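Pyoverdine biosynthesis protein PvcB (Pseudomonas aeruginosa, PDB 4YLM) catalyses the 2-oxoglutarate-dependent oxidation of tyrosine isonitrile on the pathway to paerucumarin, probably with ferrous iron as cofactor. Local coordinates at residues Cys76-Phe87 with Arg276-Ala284; Pro193-Pro201 with Leu228-Tyr236. All coordinates share one frame; numbering follows the deposited sequence.

Contact 1. Residues Cys76-Phe87 with Arg276-Ala284; sequences CHDFGEVMLWPF and RVHIHAEPA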
loop_
_atom_site.group_PDB
_atom_site.type_symbol
_atom_site.label_atom_id
_atom_site.label_comp_id
_atom_site.label_asym_id
_atom_site.label_seq_id
_atom_site.Cartn_x
_atom_site.Cartn_y
_atom_site.Cartn_z
ATOM N N CYS A 76 4.609 -8.208 15.665
ATOM C CA CYS A 76 5.782 -7.791 14.900
ATOM C C CYS A 76 6.210 -8.826 13.872
ATOM O O CYS A 76 6.731 -8.457 12.815
ATOM C CB CYS A 76 6.959 -7.424 15.810
ATOM S SG CYS A 76 6.710 -5.866 16.693
ATOM N N HIS A 77 5.989 -10.109 14.172
ATOM C CA HIS A 77 6.282 -11.169 13.204
ATOM C C HIS A 77 5.356 -11.058 11.984
ATOM O O HIS A 77 5.735 -11.445 10.875
ATOM C CB HIS A 77 6.161 -12.566 13.836
ATOM C CG HIS A 77 7.316 -12.943 14.714
ATOM N ND1 HIS A 77 8.614 -12.997 14.256
ATOM C CD2 HIS A 77 7.362 -13.308 16.020
ATOM C CE1 HIS A 77 9.413 -13.368 15.242
ATOM N NE2 HIS A 77 8.678 -13.560 16.324
ATOM N N ASP A 78 4.133 -10.560 12.189
ATOM C CA ASP A 78 3.236 -10.308 11.057
ATOM C C ASP A 78 3.658 -9.036 10.327
ATOM O O ASP A 78 3.563 -8.940 9.111
ATOM C CB ASP A 78 1.780 -10.157 11.514
ATOM C CG ASP A 78 0.803 -10.113 10.337
ATOM O OD1 ASP A 78 0.805 -11.074 9.541
ATOM O OD2 ASP A 78 0.051 -9.120 10.190
ATOM N N PHE A 79 4.093 -8.044 11.096
ATOM C CA PHE A 79 4.500 -6.745 10.557
ATOM C C PHE A 79 5.638 -6.840 9.530
ATOM O O PHE A 79 5.613 -6.186 8.473
ATOM C CB PHE A 79 4.917 -5.842 11.722
ATOM C CG PHE A 79 5.315 -4.457 11.307
ATOM C CD1 PHE A 79 4.394 -3.417 11.345
ATOM C CD2 PHE A 79 6.608 -4.193 10.891
ATOM C CE1 PHE A 79 4.773 -2.126 10.963
ATOM C CE2 PHE A 79 6.995 -2.909 10.513
ATOM C CZ PHE A 79 6.073 -1.878 10.546
ATOM N N GLY A 80 6.655 -7.635 9.844
ATOM C CA GLY A 80 7.784 -7.811 8.939
ATOM C C GLY A 80 8.699 -8.910 9.447
ATOM O O GLY A 80 8.278 -9.718 10.260
ATOM N N GLU A 81 9.937 -8.951 8.971
ATOM C CA GLU A 81 10.903 -9.929 9.480
ATOM C C GLU A 81 11.595 -9.404 10.738
ATOM O O GLU A 81 12.423 -8.499 10.667
ATOM C CB GLU A 81 11.955 -10.254 8.414
ATOM C CG GLU A 81 12.875 -11.417 8.792
ATOM C CD GLU A 81 14.103 -11.527 7.883
ATOM O OE1 GLU A 81 14.998 -12.337 8.200
ATOM O OE2 GLU A 81 14.181 -10.802 6.860
ATOM N N VAL A 82 11.253 -9.962 11.895
ATOM C CA VAL A 82 11.826 -9.468 13.145
ATOM C C VAL A 82 13.316 -9.765 13.172
ATOM O O VAL A 82 13.742 -10.846 12.786
ATOM C CB VAL A 82 11.137 -10.094 14.377
ATOM C CG1 VAL A 82 11.941 -9.824 15.653
ATOM C CG2 VAL A 82 9.707 -9.570 14.517
ATOM N N MET A 83 14.116 -8.789 13.584
ATOM C CA MET A 83 15.521 -9.045 13.830
ATOM C C MET A 83 15.673 -9.553 15.270
ATOM O O MET A 83 15.501 -8.794 16.234
ATOM C CB MET A 83 16.366 -7.793 13.603
ATOM C CG MET A 83 17.861 -8.045 13.734
ATOM S SD MET A 83 18.897 -6.595 13.407
ATOM C CE MET A 83 18.968 -5.872 15.026
ATOM N N LEU A 84 15.975 -10.841 15.404
ATOM C CA LEU A 84 16.011 -11.492 16.709
ATOM C C LEU A 84 17.345 -11.308 17.417
ATOM O O LEU A 84 18.411 -11.359 16.800
ATOM C CB LEU A 84 15.684 -12.981 16.578
ATOM C CG LEU A 84 14.226 -13.329 16.264
ATOM C CD1 LEU A 84 14.091 -14.816 15.942
ATOM C CD2 LEU A 84 13.299 -12.932 17.414
ATOM N N TRP A 85 17.275 -11.072 18.721
ATOM C CA TRP A 85 18.474 -10.989 19.542
ATOM C C TRP A 85 18.545 -12.266 20.379
ATOM O O TRP A 85 17.606 -13.059 20.384
ATOM C CB TRP A 85 18.401 -9.770 20.456
ATOM C CG TRP A 85 18.558 -8.449 19.755
ATOM C CD1 TRP A 85 17.632 -7.810 18.967
ATOM C CD2 TRP A 85 19.702 -7.590 19.803
ATOM N NE1 TRP A 85 18.142 -6.611 18.521
ATOM C CE2 TRP A 85 19.410 -6.456 19.019
ATOM C CE3 TRP A 85 20.949 -7.674 20.434
ATOM C CZ2 TRP A 85 20.323 -5.419 18.844
ATOM C CZ3 TRP A 85 21.851 -6.643 20.257
ATOM C CH2 TRP A 85 21.533 -5.528 19.473
ATOM N N PRO A 86 19.653 -12.470 21.103
ATOM C CA PRO A 86 19.690 -13.647 21.983
ATOM C C PRO A 86 18.523 -13.662 22.970
ATOM O O PRO A 86 18.049 -14.738 23.348
ATOM C CB PRO A 86 21.024 -13.492 22.704
ATOM C CG PRO A 86 21.886 -12.780 21.693
ATOM C CD PRO A 86 20.965 -11.809 21.004
ATOM N N PHE A 87 18.037 -12.484 23.358
ATOM C CA PHE A 87 16.896 -12.412 24.271
ATOM C C PHE A 87 15.539 -12.611 23.581
ATOM O O PHE A 87 14.497 -12.601 24.235
ATOM C CB PHE A 87 16.900 -11.098 25.054
ATOM C CG PHE A 87 16.956 -9.858 24.190
ATOM C CD1 PHE A 87 18.139 -9.145 24.058
ATOM C CD2 PHE A 87 15.814 -9.393 23.531
ATOM C CE1 PHE A 87 18.205 -7.987 23.277
ATOM C CE2 PHE A 87 15.864 -8.232 22.744
ATOM C CZ PHE A 87 17.060 -7.532 22.616
ATOM N N ARG A 276 11.050 -2.546 22.928
ATOM C CA ARG A 276 11.521 -2.288 21.572
ATOM C C ARG A 276 11.763 -3.566 20.777
ATOM O O ARG A 276 12.373 -4.520 21.279
ATOM C CB ARG A 276 12.808 -1.462 21.587
ATOM C CG ARG A 276 13.337 -1.147 20.179
ATOM C CD ARG A 276 14.859 -1.072 20.164
ATOM N NE ARG A 276 15.465 -2.387 20.336
ATOM C CZ ARG A 276 16.745 -2.583 20.645
ATOM N NH1 ARG A 276 17.548 -1.549 20.822
ATOM N NH2 ARG A 276 17.219 -3.814 20.789
ATOM N N VAL A 277 11.296 -3.558 19.528
ATOM C CA VAL A 277 11.524 -4.635 18.570
ATOM C C VAL A 277 12.165 -4.047 17.310
ATOM O O VAL A 277 11.781 -2.960 16.861
ATOM C CB VAL A 277 10.190 -5.320 18.196
ATOM C CG1 VAL A 277 10.409 -6.442 17.155
ATOM C CG2 VAL A 277 9.494 -5.856 19.460
ATOM N N HIS A 278 13.156 -4.748 16.761
ATOM C CA HIS A 278 13.799 -4.352 15.518
ATOM C C HIS A 278 13.176 -5.116 14.349
ATOM O O HIS A 278 12.869 -6.298 14.483
ATOM C CB HIS A 278 15.292 -4.673 15.574
ATOM C CG HIS A 278 16.113 -3.652 16.298
ATOM N ND1 HIS A 278 17.160 -3.996 17.126
ATOM C CD2 HIS A 278 16.075 -2.297 16.283
ATOM C CE1 HIS A 278 17.724 -2.896 17.601
ATOM N NE2 HIS A 278 17.080 -1.853 17.110
ATOM N N ILE A 279 13.001 -4.448 13.210
ATOM C CA ILE A 279 12.481 -5.100 12.003
ATOM C C ILE A 279 13.535 -4.991 10.923
ATOM O O ILE A 279 14.037 -3.902 10.658
ATOM C CB ILE A 279 11.190 -4.430 11.496
ATOM C CG1 ILE A 279 10.181 -4.268 12.640
ATOM C CG2 ILE A 279 10.610 -5.192 10.275
ATOM C CD1 ILE A 279 9.641 -5.565 13.184
ATOM N N HIS A 280 13.869 -6.114 10.297
ATOM C CA HIS A 280 14.866 -6.134 9.237
ATOM C C HIS A 280 14.389 -5.320 8.043
ATOM O O HIS A 280 13.188 -5.164 7.829
ATOM C CB HIS A 280 15.099 -7.570 8.761
ATOM C CG HIS A 280 16.098 -8.330 9.580
ATOM N ND1 HIS A 280 17.421 -7.952 9.679
ATOM C CD2 HIS A 280 15.970 -9.453 10.327
ATOM C CE1 HIS A 280 18.064 -8.810 10.450
ATOM N NE2 HIS A 280 17.208 -9.735 10.850
ATOM N N ALA A 281 15.341 -4.808 7.279
ATOM C CA ALA A 281 15.074 -4.296 5.938
ATOM C C ALA A 281 14.627 -5.445 5.024
ATOM O O ALA A 281 14.697 -6.616 5.409
ATOM C CB ALA A 281 16.338 -3.612 5.377
ATOM N N GLU A 282 14.158 -5.108 3.823
ATOM C CA GLU A 282 13.603 -6.094 2.896
ATOM C C GLU A 282 14.393 -6.081 1.599
ATOM O O GLU A 282 14.158 -5.235 0.743
ATOM C CB GLU A 282 12.144 -5.775 2.560
ATOM C CG GLU A 282 11.159 -5.904 3.697
ATOM C CD GLU A 282 9.768 -5.458 3.284
ATOM O OE1 GLU A 282 8.897 -6.329 3.089
ATOM O OE2 GLU A 282 9.546 -4.238 3.139
ATOM N N PRO A 283 15.336 -7.020 1.453
ATOM C CA PRO A 283 15.578 -8.044 2.467
ATOM C C PRO A 283 16.607 -7.554 3.480
ATOM O O PRO A 283 17.064 -6.407 3.401
ATOM C CB PRO A 283 16.149 -9.195 1.640
ATOM C CG PRO A 283 16.968 -8.483 0.580
ATOM C CD PRO A 283 16.215 -7.188 0.279
ATOM N N ALA A 284 16.979 -8.418 4.418
ATOM C CA ALA A 284 17.867 -8.002 5.506
ATOM C C ALA A 284 19.078 -7.225 4.996
ATOM O O ALA A 284 19.656 -7.561 3.966
ATOM C CB ALA A 284 18.295 -9.204 6.349
HETATM O O HOH W 1 13.116 -8.772 5.641
HETATM O O HOH W 2 11.197 -7.170 7.112
HETATM O O HOH W 3 15.856 -11.004 4.636
HETATM O O HOH W 4 14.109 -7.151 17.982
HETATM O O HOH W 5 16.908 -12.300 12.919
#
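Met83 lies between two histidines of strand 272-286. Its CB sits 3.6 Å from the centroid of the His280 ring, 17° off the normal, a CH-pi contact over one face. CG is anti to the backbone N (chi1 -175°) and the chain bends only at chi3 (88°). That bend carries CE to 3.3 Å from His278 ND1. Trp85 NE1 donates to the same His278 ND1 over 3.1 Å, close to both ring planes. His278 NE2 is hydrogen-bonded to Asp114 OD2; Asp114 is a probable iron ligand. The imidazole is held at both nitrogens, consistent with a second-shell role that positions Asp114. Strand 272-286 belongs to the jelly-roll (double-stranded beta-helix) core of Fe/2-oxoglutarate oxygenases. Val82 and Met83 form a short, weakly bonded strand antiparallel to it, tied by His280 N to Glu81 O at 2.8 Å and by Met83 N to His278 O at 2.9 Å. On the helix side, Ile279 CG1 reaches Phe79 CD2 at 4.0 Å, crossing at about a right angle. Cys76 SG packs on Val277 CG1 at 3.8 Å. The extended Glu81 crosses His280 at a slant, CD near His280 CD2, and two waters link OE2 to Ala281 O and Ala284 N.

Contact 2. Residues Pro193-Pro201 with Leu228-Tyr236; sequences PILRFCEPP and LASLRRCLY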
loop_
_atom_site.group_PDB
_atom_site.type_symbol
_atom_site.label_atom_id
_atom_site.label_comp_id
_atom_site.label_asym_id
_atom_site.label_seq_id
_atom_site.Cartn_x
_atom_site.Cartn_y
_atom_site.Cartn_z
ATOM N N PRO A 193 19.960 11.188 -0.153
ATOM C CA PRO A 193 21.011 11.593 0.792
ATOM C C PRO A 193 20.582 11.544 2.253
ATOM O O PRO A 193 19.507 12.033 2.623
ATOM C CB PRO A 193 21.323 13.044 0.376
ATOM C CG PRO A 193 20.962 13.098 -1.075
ATOM C CD PRO A 193 19.731 12.213 -1.192
ATOM N N ILE A 194 21.425 10.934 3.078
ATOM C CA ILE A 194 21.203 10.888 4.517
ATOM C C ILE A 194 22.526 11.203 5.221
ATOM O O ILE A 194 23.563 11.328 4.573
ATOM C CB ILE A 194 20.761 9.484 4.971
ATOM C CG1 ILE A 194 21.801 8.443 4.530
ATOM C CG2 ILE A 194 19.330 9.137 4.435
ATOM C CD1 ILE A 194 21.620 7.052 5.207
ATOM N N LEU A 195 22.483 11.314 6.544
ATOM C CA LEU A 195 23.700 11.374 7.341
ATOM C C LEU A 195 23.818 10.099 8.169
ATOM O O LEU A 195 22.812 9.565 8.657
ATOM C CB LEU A 195 23.679 12.588 8.269
ATOM C CG LEU A 195 23.504 13.976 7.641
ATOM C CD1 LEU A 195 23.381 15.029 8.724
ATOM C CD2 LEU A 195 24.677 14.303 6.709
ATOM N N ARG A 196 25.042 9.603 8.315
ATOM C CA ARG A 196 25.336 8.576 9.320
ATOM C C ARG A 196 26.408 9.175 10.230
ATOM O O ARG A 196 27.526 9.412 9.800
ATOM C CB ARG A 196 25.841 7.283 8.671
ATOM C CG ARG A 196 24.810 6.559 7.807
ATOM C CD ARG A 196 23.657 5.955 8.631
ATOM N NE ARG A 196 22.622 6.936 8.966
ATOM C CZ ARG A 196 21.470 6.637 9.572
ATOM N NH1 ARG A 196 21.200 5.384 9.920
ATOM N NH2 ARG A 196 20.584 7.592 9.831
ATOM N N PHE A 197 26.045 9.434 11.479
ATOM C CA PHE A 197 26.911 10.133 12.406
ATOM C C PHE A 197 26.649 9.555 13.780
ATOM O O PHE A 197 25.498 9.423 14.181
ATOM C CB PHE A 197 26.562 11.624 12.376
ATOM C CG PHE A 197 27.281 12.468 13.413
ATOM C CD1 PHE A 197 28.660 12.419 13.547
ATOM C CD2 PHE A 197 26.570 13.363 14.198
ATOM C CE1 PHE A 197 29.316 13.223 14.481
ATOM C CE2 PHE A 197 27.214 14.177 15.122
ATOM C CZ PHE A 197 28.589 14.104 15.265
ATOM N N CYS A 198 27.711 9.166 14.482
ATOM C CA CYS A 198 27.586 8.799 15.887
ATOM C C CYS A 198 28.216 9.936 16.678
ATOM O O CYS A 198 29.409 10.205 16.547
ATOM C CB CYS A 198 28.274 7.461 16.184
ATOM S SG CYS A 198 28.069 6.888 17.917
ATOM N N GLU A 199 27.399 10.625 17.466
ATOM C CA GLU A 199 27.819 11.851 18.123
ATOM C C GLU A 199 28.613 11.542 19.398
ATOM O O GLU A 199 28.266 10.622 20.132
ATOM C CB GLU A 199 26.585 12.694 18.460
ATOM C CG GLU A 199 26.895 14.014 19.126
ATOM C CD GLU A 199 25.662 14.687 19.690
ATOM O OE1 GLU A 199 24.582 14.043 19.716
ATOM O OE2 GLU A 199 25.777 15.859 20.121
ATOM N N PRO A 200 29.691 12.300 19.655
ATOM C CA PRO A 200 30.422 12.147 20.924
ATOM C C PRO A 200 29.670 12.788 22.090
ATOM O O PRO A 200 29.016 13.806 21.898
ATOM C CB PRO A 200 31.727 12.919 20.682
ATOM C CG PRO A 200 31.804 13.144 19.202
ATOM C CD PRO A 200 30.385 13.207 18.725
ATOM N N PRO A 201 29.772 12.199 23.294
ATOM C CA PRO A 201 29.162 12.739 24.518
ATOM C C PRO A 201 29.865 13.990 25.048
ATOM O O PRO A 201 30.699 14.565 24.344
ATOM C CB PRO A 201 29.324 11.594 25.519
ATOM C CG PRO A 201 30.503 10.830 25.019
ATOM C CD PRO A 201 30.432 10.905 23.530
ATOM N N LEU A 228 31.780 18.964 14.217
ATOM C CA LEU A 228 30.864 18.627 15.300
ATOM C C LEU A 228 29.850 19.725 15.576
ATOM O O LEU A 228 28.675 19.445 15.809
ATOM C CB LEU A 228 31.623 18.289 16.585
ATOM C CG LEU A 228 32.555 17.078 16.540
ATOM C CD1 LEU A 228 33.045 16.748 17.953
ATOM C CD2 LEU A 228 31.856 15.873 15.917
ATOM N N ALA A 229 30.307 20.973 15.563
ATOM C CA ALA A 229 29.435 22.097 15.868
ATOM C C ALA A 229 28.331 22.241 14.817
ATOM O O ALA A 229 27.187 22.524 15.151
ATOM C CB ALA A 229 30.238 23.388 15.962
ATOM N N SER A 230 28.707 22.077 13.558
ATOM C CA SER A 230 27.800 22.298 12.448
ATOM C C SER A 230 26.813 21.139 12.340
ATOM O O SER A 230 25.636 21.353 12.103
ATOM C CB SER A 230 28.579 22.454 11.146
ATOM O OG SER A 230 29.309 21.277 10.849
ATOM N N LEU A 231 27.300 19.918 12.529
ATOM C CA LEU A 231 26.425 18.756 12.558
ATOM C C LEU A 231 25.401 18.903 13.673
ATOM O O LEU A 231 24.201 18.703 13.453
ATOM C CB LEU A 231 27.237 17.468 12.698
ATOM C CG LEU A 231 27.843 16.969 11.382
ATOM C CD1 LEU A 231 28.928 15.917 11.629
ATOM C CD2 LEU A 231 26.753 16.427 10.449
ATOM N N ARG A 232 25.862 19.303 14.858
ATOM C CA ARG A 232 24.961 19.484 15.993
ATOM C C ARG A 232 23.951 20.603 15.755
ATOM O O ARG A 232 22.784 20.473 16.122
ATOM C CB ARG A 232 25.732 19.741 17.293
ATOM C CG ARG A 232 26.319 18.493 17.932
ATOM C CD ARG A 232 27.333 18.837 19.050
ATOM N NE ARG A 232 27.830 17.633 19.718
ATOM C CZ ARG A 232 29.031 17.518 20.282
ATOM N NH1 ARG A 232 29.883 18.539 20.270
ATOM N NH2 ARG A 232 29.383 16.372 20.857
ATOM N N ARG A 233 24.394 21.705 15.154
ATOM C CA ARG A 233 23.490 22.824 14.892
ATOM C C ARG A 233 22.318 22.367 14.017
ATOM O O ARG A 233 21.179 22.771 14.221
ATOM C CB ARG A 233 24.224 23.961 14.174
ATOM C CG ARG A 233 23.352 25.178 13.915
ATOM C CD ARG A 233 24.049 26.226 13.037
ATOM N NE ARG A 233 24.211 25.808 11.643
ATOM C CZ ARG A 233 23.275 25.933 10.707
ATOM N NH1 ARG A 233 22.091 26.457 11.008
ATOM N NH2 ARG A 233 23.520 25.534 9.464
ATOM N N CYS A 234 22.615 21.530 13.035
ATOM C CA CYS A 234 21.608 21.145 12.050
ATOM C C CYS A 234 20.745 19.976 12.534
ATOM O O CYS A 234 19.535 19.969 12.330
ATOM C CB CYS A 234 22.267 20.837 10.706
ATOM S SG CYS A 234 22.989 22.306 9.891
ATOM N N LEU A 235 21.368 19.005 13.196
ATOM C CA LEU A 235 20.639 17.857 13.716
ATOM C C LEU A 235 19.739 18.217 14.888
ATOM O O LEU A 235 18.675 17.614 15.054
ATOM C CB LEU A 235 21.598 16.724 14.087
ATOM C CG LEU A 235 22.301 16.049 12.913
ATOM C CD1 LEU A 235 23.507 15.241 13.414
ATOM C CD2 LEU A 235 21.296 15.162 12.135
ATOM N N TYR A 236 20.137 19.202 15.697
ATOM C CA TYR A 236 19.308 19.589 16.840
ATOM C C TYR A 236 18.397 20.781 16.550
ATOM O O TYR A 236 17.660 21.237 17.419
ATOM C CB TYR A 236 20.155 19.850 18.096
ATOM C CG TYR A 236 20.716 18.596 18.733
ATOM C CD1 TYR A 236 19.962 17.852 19.639
ATOM C CD2 TYR A 236 21.997 18.151 18.425
ATOM C CE1 TYR A 236 20.478 16.695 20.234
ATOM C CE2 TYR A 236 22.519 17.006 19.006
ATOM C CZ TYR A 236 21.759 16.282 19.909
ATOM O OH TYR A 236 22.292 15.150 20.486
#
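Phe197 points its ring into the side of helix 224-235, where Leu228, Leu231 and Leu235 receive it. The strand 193-195 and the loop after it pack on this helix in a TauD/TfdA-family oxygenase, a family of the cupin clan with a jelly-roll core. The three leucines are spaced i, i+3 and i+7, so they line one side of the helix.

Leu231 comes from the opposite direction to Phe197. Its CD1 stands 3.9 Å from the ring centroid and 9° off the normal, a CH-pi contact over the centre of one face. The opposite face is covered near its rim by CA of Glu199. Leu228 takes the ring edge instead, with CD2 at 3.8 Å from Phe197 CZ and near the ring plane. Leu235 CD1 approaches CD2 of the ring obliquely. With CG anti to the backbone N (chi1 173°), Phe197 extends toward the helix and reaches all three. Leu195 adds to the same layer: its CD1 touches CD2 of both Leu231 and Leu235. Trp161 of helix 155-163 packs on Leu195 and Leu231. Pro200 CG and Leu228 CD1 meet tip to tip.

Beyond this apolar patch the contact turns polar. Glu199 is extended and puts its carboxylate between Arg232 and Tyr236. The carboxylate is turned by a little over 50° from both the guanidinium plane and the phenol ring. Arg232 NH2 adds a weak bond to Pro200 O. Tyr236 OH donates to Glu199 OE1 at 2.7 Å, on the syn lone pair. OE1 takes a second bond from Leu111 N. With the salt bridge from Arg232, three bonds grip the carboxylate and should limit its rotation. In that salt bridge Arg232 NE meets the anti lone pair of Glu199 OE2 at 2.7 Å, near the guanidinium plane.

In the fold
The two contacts lie on opposite sides of the chain's centre, with centres 27 Å apart and no touch between them. Contact 2 is nested in the loop that contact 1 closes. They hold different elements. Contact 1 joins a helix end and a short edge strand to the main sheet and is partly buried. Contact 2 sets a loop after a strand against a helix and is more buried. Backbone bonds, a tryptophan-histidine bond and bridging waters mark contact 1. Contact 2 relies on leucine-phenylalanine packing and a salt bridge. Contact 1 touches the probable iron site at one remove, through the His278-Asp114 hydrogen bond, whereas the Glu199 side chain is about 7 Å from that of His112.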